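Local coordinates for peptidase S8 and S53, subtilisin, kexin, sedolisin (Mycobacterium smegmatis, PDB 4KG7), which is a mycosin subtilase, probably cleaving protein substrates as a serine endopeptidase of the mycobacterial ESX-3 type VII secretion system, at residues Thr160-Val165 and Ser193-Ala198. Residues are numbered along the deposited sequence; the frame is centred on the assembly and turned at random. Where two conformers were deposited one is given.
Sequences TLARAV and SVLGAA
L195 CD1 stands almost straight above the L161-A162 peptide, 3.9 Å from A162 N, and V165 CG1 lies over the face of the A198 carbonyl, 3.6 Å from A198 O. A198 CB approaches A162 O at 3.4 Å from beside the carbonyl, tilted out of its plane. Between these contacts A162 CB points at the other helix and is set among V194, L195 and A198, 3.8 Å from L195 CA and 3.9 Å from A198 CB; on the more exposed border V194 CG1 touches it more loosely. The CB of L195 starts off beside the other helix rather than at it; chi1 of 178° sets CG anti to the backbone N, and chi2 of 58° turns CD1 onto 160-165, where it also meets L161 CG at 3.9 Å, the two leucines slanting across each other. With alanines A162 and A198 facing each other, the short axes come to 8.6 Å, running nearly parallel at 17°. They belong to helices 150-170 and 193-205, successive connections in the parallel α/β sheet of the subtilisin fold, leading to strands 175-178 and 209-213. L161 and V165 also rest on I72 of strand 68-73, and the side chain of L161 lies about 9 Å from that of D73, the predicted charge-relay aspartate. V165 also touches L199 and A202 farther along helix 193-205. The side chains that meet are all apolar, and several rest on peptide groups; L161 O and V194 O already accept intrahelical bonds from V165 N and A198 N, so close fit rather than polar pairing joins the helices.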
loop_
_atom_site.group_PDB
_atom_site.type_symbol
_atom_site.label_atom_id
_atom_site.label_comp_id
_atom_site.label_asym_id
_atom_site.label_seq_id
_atom_site.Cartn_x
_atom_site.Cartn_y
_atom_site.Cartn_z
ATOM N N THR A 160 -10.508 4.300 -11.539
ATOM C CA THR A 160 -10.998 4.483 -10.179
ATOM C C THR A 160 -9.878 4.874 -9.221
ATOM O O THR A 160 -10.118 5.657 -8.289
ATOM C CB THR A 160 -11.694 3.235 -9.634
ATOM O OG1 THR A 160 -10.788 2.130 -9.701
ATOM C CG2 THR A 160 -12.943 2.933 -10.424
ATOM N N LEU A 161 -8.660 4.370 -9.454
ATOM C CA LEU A 161 -7.580 4.689 -8.552
ATOM C C LEU A 161 -7.339 6.219 -8.558
ATOM O O LEU A 161 -7.148 6.850 -7.496
ATOM C CB LEU A 161 -6.286 3.979 -8.936
ATOM C CG LEU A 161 -5.100 4.322 -8.024
ATOM C CD1 LEU A 161 -5.411 4.014 -6.587
ATOM C CD2 LEU A 161 -3.852 3.559 -8.477
ATOM N N ALA A 162 -7.364 6.813 -9.754
ATOM C CA ALA A 162 -7.080 8.248 -9.860
ATOM C C ALA A 162 -8.134 9.049 -9.108
ATOM O O ALA A 162 -7.811 10.017 -8.406
ATOM C CB ALA A 162 -7.052 8.671 -11.301
ATOM N N ARG A 163 -9.403 8.675 -9.277
ATOM C CA ARG A 163 -10.452 9.366 -8.547
ATOM C C ARG A 163 -10.285 9.177 -7.042
ATOM O O ARG A 163 -10.488 10.113 -6.254
ATOM C CB ARG A 163 -11.827 8.898 -9.006
ATOM C CG ARG A 163 -12.159 9.374 -10.413
ATOM C CD ARG A 163 -13.632 9.124 -10.722
ATOM N NE ARG A 163 -13.919 7.745 -11.091
ATOM C CZ ARG A 163 -14.956 7.007 -10.692
ATOM N NH1 ARG A 163 -15.814 7.402 -9.761
ATOM N NH2 ARG A 163 -15.114 5.808 -11.219
ATOM N N ALA A 164 -9.963 7.955 -6.633
ATOM C CA ALA A 164 -9.835 7.655 -5.198
ATOM C C ALA A 164 -8.711 8.438 -4.551
ATOM O O ALA A 164 -8.802 8.817 -3.387
ATOM C CB ALA A 164 -9.626 6.167 -4.993
ATOM N N VAL A 165 -7.643 8.646 -5.293
ATOM C CA VAL A 165 -6.505 9.410 -4.795
ATOM C C VAL A 165 -6.894 10.862 -4.549
ATOM O O VAL A 165 -6.578 11.419 -3.517
ATOM C CB VAL A 165 -5.292 9.275 -5.751
ATOM C CG1 VAL A 165 -4.253 10.369 -5.531
ATOM C CG2 VAL A 165 -4.678 7.880 -5.668
ATOM N N SER A 193 -1.981 9.654 -18.101
ATOM C CA SER A 193 -1.920 11.078 -17.765
ATOM C C SER A 193 -2.883 11.482 -16.633
ATOM O O SER A 193 -2.554 12.309 -15.811
ATOM C CB SER A 193 -2.174 11.936 -19.006
ATOM O OG SER A 193 -3.389 11.558 -19.633
ATOM N N VAL A 194 -4.077 10.906 -16.600
ATOM C CA VAL A 194 -5.057 11.275 -15.570
ATOM C C VAL A 194 -4.602 10.789 -14.192
ATOM O O VAL A 194 -4.704 11.492 -13.190
ATOM C CB VAL A 194 -6.484 10.802 -15.923
ATOM C CG1 VAL A 194 -7.451 11.100 -14.780
ATOM C CG2 VAL A 194 -6.940 11.507 -17.184
ATOM N N LEU A 195 -4.118 9.558 -14.133
ATOM C CA LEU A 195 -3.587 9.026 -12.874
ATOM C C LEU A 195 -2.369 9.825 -12.413
ATOM O O LEU A 195 -2.246 10.175 -11.226
ATOM C CB LEU A 195 -3.234 7.525 -13.034
ATOM C CG LEU A 195 -2.626 6.836 -11.792
ATOM C CD1 LEU A 195 -3.533 6.902 -10.557
ATOM C CD2 LEU A 195 -2.286 5.392 -12.114
ATOM N N GLY A 196 -1.451 10.085 -13.333
ATOM C CA GLY A 196 -0.329 10.941 -13.012
ATOM C C GLY A 196 -0.766 12.284 -12.453
ATOM O O GLY A 196 -0.239 12.754 -11.448
ATOM N N ALA A 197 -1.759 12.893 -13.083
ATOM C CA ALA A 197 -2.272 14.188 -12.629
ATOM C C ALA A 197 -2.836 14.092 -11.212
ATOM O O ALA A 197 -2.644 14.990 -10.389
ATOM C CB ALA A 197 -3.321 14.724 -13.578
ATOM N N ALA A 198 -3.603 13.044 -10.966
ATOM C CA ALA A 198 -4.158 12.805 -9.634
ATOM C C ALA A 198 -3.082 12.655 -8.564
ATOM O O ALA A 198 -3.169 13.228 -7.460
ATOM C CB ALA A 198 -5.045 11.578 -9.683
#